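Local atomic coordinates of trwC protein (Escherichia coli, PDB entry 1OMH), a protein that is a conjugative relaxase whose N-terminal domain, the part in this structure, recognises and processes the origin-of-transfer DNA of a plasmid. Residues B[99-111]-B[149-162]. Residues are numbered along the deposited sequence; the frame is centred on the assembly and turned at random.
With SO4 (sulfate ion), chain D; SO4 (sulfate ion), chain C; SO4 (sulfate ion), chain E; nucleotides of chain A.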
loop_
_atom_site.group_PDB
_atom_site.type_symbol
_atom_site.label_atom_id
_atom_site.label_comp_id
_atom_site.label_asym_id
_atom_site.label_seq_id
_atom_site.Cartn_x
_atom_site.Cartn_y
_atom_site.Cartn_z
ATOM N N LEU B 99 10.973 4.010 -12.950
ATOM C CA LEU B 99 12.148 4.376 -12.166
ATOM C C LEU B 99 13.519 4.188 -12.803
ATOM O O LEU B 99 14.467 4.887 -12.449
ATOM C CB LEU B 99 12.090 3.636 -10.823
ATOM C CG LEU B 99 10.769 3.837 -10.061
ATOM C CD1 LEU B 99 10.759 2.974 -8.806
ATOM C CD2 LEU B 99 10.584 5.308 -9.693
ATOM N N VAL B 100 13.641 3.237 -13.716
ATOM C CA VAL B 100 14.917 3.025 -14.383
ATOM C C VAL B 100 14.899 3.794 -15.706
ATOM O O VAL B 100 15.763 4.635 -15.941
ATOM C CB VAL B 100 15.174 1.532 -14.640
ATOM C CG1 VAL B 100 16.574 1.334 -15.230
ATOM C CG2 VAL B 100 15.041 0.758 -13.331
ATOM N N ALA B 101 13.910 3.507 -16.557
ATOM C CA ALA B 101 13.769 4.196 -17.844
ATOM C C ALA B 101 13.459 5.676 -17.614
ATOM O O ALA B 101 13.804 6.525 -18.431
ATOM C CB ALA B 101 12.663 3.558 -18.677
ATOM N N GLY B 102 12.788 5.975 -16.507
ATOM C CA GLY B 102 12.480 7.357 -16.180
ATOM C C GLY B 102 11.205 7.965 -16.736
ATOM O O GLY B 102 11.183 9.155 -17.049
ATOM N N ASP B 103 10.143 7.177 -16.867
ATOM C CA ASP B 103 8.880 7.710 -17.373
ATOM C C ASP B 103 8.041 8.216 -16.205
ATOM O O ASP B 103 7.348 7.446 -15.537
ATOM C CB ASP B 103 8.109 6.639 -18.145
ATOM C CG ASP B 103 6.841 7.180 -18.792
ATOM O OD1 ASP B 103 6.259 6.465 -19.636
ATOM O OD2 ASP B 103 6.422 8.312 -18.457
ATOM N N ALA B 104 8.109 9.521 -15.968
ATOM C CA ALA B 104 7.378 10.150 -14.877
ATOM C C ALA B 104 5.864 9.988 -14.963
ATOM O O ALA B 104 5.182 9.957 -13.935
ATOM C CB ALA B 104 7.732 11.630 -14.802
ATOM N N GLU B 105 5.331 9.882 -16.175
ATOM C CA GLU B 105 3.886 9.737 -16.328
ATOM C C GLU B 105 3.393 8.428 -15.713
ATOM O O GLU B 105 2.224 8.309 -15.348
ATOM C CB GLU B 105 3.489 9.816 -17.804
ATOM C CG GLU B 105 3.909 11.117 -18.483
ATOM C CD GLU B 105 3.393 12.353 -17.767
ATOM O OE1 GLU B 105 2.159 12.545 -17.710
ATOM O OE2 GLU B 105 4.225 13.137 -17.258
ATOM N N ILE B 106 4.290 7.451 -15.592
ATOM C CA ILE B 106 3.938 6.171 -14.992
ATOM C C ILE B 106 3.715 6.410 -13.501
ATOM O O ILE B 106 2.814 5.824 -12.892
ATOM C CB ILE B 106 5.062 5.131 -15.168
ATOM C CG1 ILE B 106 5.327 4.895 -16.652
ATOM C CG2 ILE B 106 4.678 3.814 -14.476
ATOM C CD1 ILE B 106 4.162 4.306 -17.392
ATOM N N ILE B 107 4.532 7.282 -12.918
ATOM C CA ILE B 107 4.396 7.599 -11.505
ATOM C C ILE B 107 3.010 8.188 -11.283
ATOM O O ILE B 107 2.296 7.797 -10.366
ATOM C CB ILE B 107 5.458 8.620 -11.036
ATOM C CG1 ILE B 107 6.860 8.052 -11.258
ATOM C CG2 ILE B 107 5.258 8.940 -9.553
ATOM C CD1 ILE B 107 7.134 6.774 -10.503
ATOM N N LYS B 108 2.630 9.135 -12.131
ATOM C CA LYS B 108 1.316 9.759 -12.024
ATOM C C LYS B 108 0.212 8.717 -12.237
ATOM O O LYS B 108 -0.841 8.779 -11.602
ATOM C CB LYS B 108 1.177 10.874 -13.065
ATOM C CG LYS B 108 -0.203 11.514 -13.101
ATOM N N ALA B 109 0.454 7.767 -13.138
ATOM C CA ALA B 109 -0.522 6.718 -13.420
ATOM C C ALA B 109 -0.781 5.902 -12.153
ATOM O O ALA B 109 -1.929 5.593 -11.821
ATOM C CB ALA B 109 -0.017 5.812 -14.537
ATOM N N HIS B 110 0.295 5.555 -11.456
ATOM C CA HIS B 110 0.211 4.796 -10.213
ATOM C C HIS B 110 -0.560 5.602 -9.166
ATOM O O HIS B 110 -1.484 5.089 -8.538
ATOM C CB HIS B 110 1.624 4.488 -9.695
ATOM C CG HIS B 110 1.665 4.031 -8.268
ATOM N ND1 HIS B 110 1.391 2.736 -7.887
ATOM C CD2 HIS B 110 1.930 4.710 -7.129
ATOM C CE1 HIS B 110 1.487 2.636 -6.572
ATOM N NE2 HIS B 110 1.814 3.820 -6.088
ATOM N N ASP B 111 -0.176 6.864 -8.980
ATOM C CA ASP B 111 -0.841 7.720 -8.007
ATOM C C ASP B 111 -2.345 7.812 -8.261
ATOM O O ASP B 111 -3.140 7.774 -7.324
ATOM C CB ASP B 111 -0.241 9.131 -8.016
ATOM C CG ASP B 111 1.191 9.162 -7.514
ATOM O OD1 ASP B 111 1.639 8.164 -6.914
ATOM O OD2 ASP B 111 1.867 10.194 -7.706
ATOM N N ARG B 149 4.142 7.539 -1.028
ATOM C CA ARG B 149 4.722 6.868 -2.191
ATOM C C ARG B 149 6.214 6.598 -1.994
ATOM O O ARG B 149 6.972 7.497 -1.623
ATOM C CB ARG B 149 4.514 7.742 -3.437
ATOM C CG ARG B 149 4.860 7.077 -4.772
ATOM C CD ARG B 149 4.717 8.079 -5.917
ATOM N NE ARG B 149 5.647 9.190 -5.756
ATOM C CZ ARG B 149 5.348 10.461 -5.997
ATOM N NH1 ARG B 149 6.266 11.396 -5.816
ATOM N NH2 ARG B 149 4.135 10.800 -6.411
ATOM N N HIS B 150 6.624 5.356 -2.245
ATOM C CA HIS B 150 8.015 4.945 -2.114
ATOM C C HIS B 150 8.471 4.277 -3.394
ATOM O O HIS B 150 7.647 3.812 -4.171
ATOM C CB HIS B 150 8.177 4.024 -0.903
ATOM C CG HIS B 150 8.064 4.755 0.396
ATOM N ND1 HIS B 150 9.031 5.634 0.836
ATOM C CD2 HIS B 150 7.048 4.837 1.288
ATOM C CE1 HIS B 150 8.613 6.231 1.937
ATOM N NE2 HIS B 150 7.412 5.767 2.233
ATOM N N GLU B 151 9.782 4.208 -3.608
ATOM C CA GLU B 151 10.290 3.662 -4.855
ATOM C C GLU B 151 11.274 2.501 -4.793
ATOM O O GLU B 151 11.656 1.974 -5.838
ATOM C CB GLU B 151 10.895 4.813 -5.672
ATOM C CG GLU B 151 10.045 6.088 -5.615
ATOM C CD GLU B 151 10.618 7.240 -6.429
ATOM O OE1 GLU B 151 11.859 7.340 -6.558
ATOM O OE2 GLU B 151 9.819 8.058 -6.931
ATOM N N THR B 152 11.672 2.077 -3.596
ATOM C CA THR B 152 12.619 0.974 -3.507
ATOM C C THR B 152 12.175 -0.158 -2.590
ATOM O O THR B 152 11.431 0.048 -1.628
ATOM C CB THR B 152 14.018 1.453 -3.037
ATOM O OG1 THR B 152 13.963 1.819 -1.654
ATOM C CG2 THR B 152 14.478 2.651 -3.858
ATOM N N SER B 153 12.645 -1.359 -2.904
ATOM C CA SER B 153 12.318 -2.534 -2.117
ATOM C C SER B 153 13.369 -2.649 -1.016
ATOM O O SER B 153 14.343 -1.887 -0.999
ATOM C CB SER B 153 12.353 -3.790 -2.996
ATOM O OG SER B 153 13.692 -4.225 -3.207
ATOM N N ARG B 154 13.172 -3.598 -0.107
ATOM C CA ARG B 154 14.114 -3.801 0.985
ATOM C C ARG B 154 15.474 -4.256 0.465
ATOM O O ARG B 154 16.456 -4.250 1.205
ATOM C CB ARG B 154 13.574 -4.834 1.983
ATOM C CG ARG B 154 12.321 -4.393 2.736
ATOM C CD ARG B 154 12.536 -3.067 3.448
ATOM N NE ARG B 154 11.401 -2.695 4.289
ATOM C CZ ARG B 154 11.175 -3.173 5.511
ATOM N NH1 ARG B 154 10.107 -2.773 6.189
ATOM N NH2 ARG B 154 12.020 -4.040 6.065
ATOM N N GLU B 155 15.530 -4.664 -0.801
ATOM C CA GLU B 155 16.788 -5.097 -1.398
ATOM C C GLU B 155 17.284 -4.039 -2.383
ATOM O O GLU B 155 18.216 -4.268 -3.161
ATOM C CB GLU B 155 16.619 -6.452 -2.088
ATOM C CG GLU B 155 16.684 -7.649 -1.133
ATOM C CD GLU B 155 18.021 -7.733 -0.406
ATOM O OE1 GLU B 155 19.056 -7.454 -1.043
ATOM O OE2 GLU B 155 18.046 -8.085 0.793
ATOM N N ARG B 156 16.639 -2.877 -2.323
ATOM C CA ARG B 156 16.964 -1.724 -3.151
ATOM C C ARG B 156 16.679 -1.849 -4.646
ATOM O O ARG B 156 17.313 -1.176 -5.463
ATOM C CB ARG B 156 18.425 -1.302 -2.924
ATOM C CG ARG B 156 18.700 -0.808 -1.501
ATOM C CD ARG B 156 17.667 0.241 -1.069
ATOM N NE ARG B 156 17.918 0.780 0.268
ATOM C CZ ARG B 156 17.084 1.591 0.916
ATOM N NH1 ARG B 156 15.939 1.954 0.352
ATOM N NH2 ARG B 156 17.392 2.043 2.126
ATOM N N ASP B 157 15.736 -2.716 -5.004
ATOM C CA ASP B 157 15.336 -2.864 -6.400
ATOM C C ASP B 157 14.264 -1.811 -6.655
ATOM O O ASP B 157 13.629 -1.323 -5.714
ATOM C CB ASP B 157 14.691 -4.232 -6.660
ATOM C CG ASP B 157 15.698 -5.328 -6.886
ATOM O OD1 ASP B 157 16.628 -5.117 -7.688
ATOM O OD2 ASP B 157 15.543 -6.412 -6.283
ATOM N N PRO B 158 14.056 -1.432 -7.926
ATOM C CA PRO B 158 13.014 -0.436 -8.207
ATOM C C PRO B 158 11.726 -1.113 -7.740
ATOM O O PRO B 158 11.491 -2.277 -8.069
ATOM C CB PRO B 158 13.064 -0.295 -9.729
ATOM C CG PRO B 158 14.499 -0.622 -10.056
ATOM C CD PRO B 158 14.787 -1.800 -9.152
ATOM N N GLN B 159 10.909 -0.395 -6.982
ATOM C CA GLN B 159 9.681 -0.968 -6.443
ATOM C C GLN B 159 8.708 0.146 -6.088
ATOM O O GLN B 159 8.689 0.655 -4.960
ATOM C CB GLN B 159 10.025 -1.805 -5.202
ATOM C CG GLN B 159 8.864 -2.540 -4.533
ATOM C CD GLN B 159 8.178 -3.543 -5.441
ATOM O OE1 GLN B 159 8.739 -3.992 -6.450
ATOM N NE2 GLN B 159 6.958 -3.915 -5.077
ATOM N N LEU B 160 7.899 0.529 -7.068
ATOM C CA LEU B 160 6.924 1.601 -6.887
ATOM C C LEU B 160 5.740 1.123 -6.057
ATOM O O LEU B 160 4.981 0.254 -6.482
ATOM C CB LEU B 160 6.444 2.089 -8.260
ATOM C CG LEU B 160 5.433 3.232 -8.338
ATOM C CD1 LEU B 160 5.994 4.487 -7.669
ATOM C CD2 LEU B 160 5.117 3.511 -9.808
ATOM N N HIS B 161 5.587 1.690 -4.868
ATOM C CA HIS B 161 4.487 1.311 -3.999
ATOM C C HIS B 161 4.102 2.459 -3.089
ATOM O O HIS B 161 4.919 3.336 -2.780
ATOM C CB HIS B 161 4.847 0.078 -3.157
ATOM C CG HIS B 161 6.030 0.268 -2.256
ATOM N ND1 HIS B 161 7.319 0.390 -2.733
ATOM C CD2 HIS B 161 6.127 0.323 -0.905
ATOM C CE1 HIS B 161 8.155 0.510 -1.719
ATOM N NE2 HIS B 161 7.457 0.471 -0.596
ATOM N N THR B 162 2.847 2.455 -2.659
ATOM C CA THR B 162 2.350 3.501 -1.783
ATOM C C THR B 162 1.691 2.908 -0.563
ATOM O O THR B 162 0.895 1.965 -0.668
ATOM C CB THR B 162 1.306 4.399 -2.483
ATOM O OG1 THR B 162 1.916 5.092 -3.575
ATOM C CG2 THR B 162 0.740 5.427 -1.496
HETATM S S SO4 D . 12.201 4.642 -0.889
HETATM O O1 SO4 D . 11.858 5.234 0.419
HETATM O O2 SO4 D . 13.665 4.654 -1.065
HETATM O O3 SO4 D . 11.582 5.426 -1.970
HETATM O O4 SO4 D . 11.695 3.259 -0.939
HETATM S S SO4 C . 8.933 -0.493 2.766
HETATM O O1 SO4 C . 9.322 0.919 2.947
HETATM O O2 SO4 C . 9.862 -1.156 1.829
HETATM O O3 SO4 C . 7.566 -0.553 2.216
HETATM O O4 SO4 C . 8.978 -1.177 4.072
HETATM S S SO4 E . 10.537 -4.621 9.533
HETATM O O1 SO4 E . 11.926 -4.620 9.038
HETATM O O2 SO4 E . 9.998 -5.996 9.517
HETATM O O3 SO4 E . 9.709 -3.766 8.661
HETATM O O4 SO4 E . 10.515 -4.100 10.913
ATOM P P DT A 23 5.739 -11.400 -9.657
ATOM O OP1 DT A 23 5.748 -10.715 -10.973
ATOM O OP2 DT A 23 6.196 -12.806 -9.559
ATOM O "O5'" DT A 23 6.518 -10.500 -8.586
ATOM C "C5'" DT A 23 7.885 -10.049 -8.806
ATOM C "C4'" DT A 23 8.043 -8.629 -8.299
ATOM O "O4'" DT A 23 6.960 -7.862 -8.837
ATOM C "C3'" DT A 23 8.058 -8.385 -6.777
ATOM O "O3'" DT A 23 9.286 -7.665 -6.578
ATOM C "C2'" DT A 23 7.257 -7.105 -6.610
ATOM C "C1'" DT A 23 6.499 -6.917 -7.910
ATOM N N1 DT A 23 5.026 -6.894 -7.962
ATOM C C2 DT A 23 4.334 -6.042 -7.138
ATOM O O2 DT A 23 4.864 -5.406 -6.244
ATOM N N3 DT A 23 2.990 -5.956 -7.407
ATOM C C4 DT A 23 2.288 -6.644 -8.383
ATOM O O4 DT A 23 1.087 -6.430 -8.533
ATOM C C5 DT A 23 3.073 -7.579 -9.162
ATOM C C7 DT A 23 2.407 -8.397 -10.224
ATOM C C6 DT A 23 4.377 -7.666 -8.903
HETATM O O HOH W 1 0.545 7.088 -4.679
#
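L160 packs against helix 104-111, its CG over one face of the H110 ring in a CH-pi contact, 4.0 Å from L160 CG to the ring centroid. L160 CG is anti to the backbone N (chi1 -179°), which carries the branch off the strand, CD2 on H110 CB and CD1 on I107 CD1. T162 OG1 lies in the plane of the H110 ring, hydrogen-bonded to H110 NE2 at 2.8 Å; Y196 holds ND1, so both ring nitrogens are engaged and the tilt is fixed. Further along, L99 CD1 rests on E151 CB and O, and V100 CG2 meets P158 CG at 3.6 Å.

Against this buried core stands a partly exposed, polar edge with D111, R149 and E151. The D111 carboxylate and R149 guanidinium lie nearly coplanar, yet the hydrogen bond from R149 NH2 to D111 OD2 (2.7 Å) in this salt bridge is bent to 127° and weak. I107 CG2 covers one guanidinium face, and a water links D111 OD1 to T162 OG1.

Facing away from the helix, Q159 NE2 bonds O2 of DT23 of chain A. H150 and H161, with H163, bind zinc or copper in other structures of this protein, the three-histidine site of HUH relaxases; in this metal-free model H161 NE2 bonds the chain C sulfate. In the 153-156 turn, R154 holds that sulfate through NE and NH1 and the chain E sulfate through NH1 and NH2; an alanine here would probably leave both anions without this guanidinium.

Strands 145-152 and 158-167 are antiparallel neighbours inside the five-stranded sheet, backed by helix 104-122, with helix 92-99 beside it and W281 of helix 274-287 touching L99, V100 and P158.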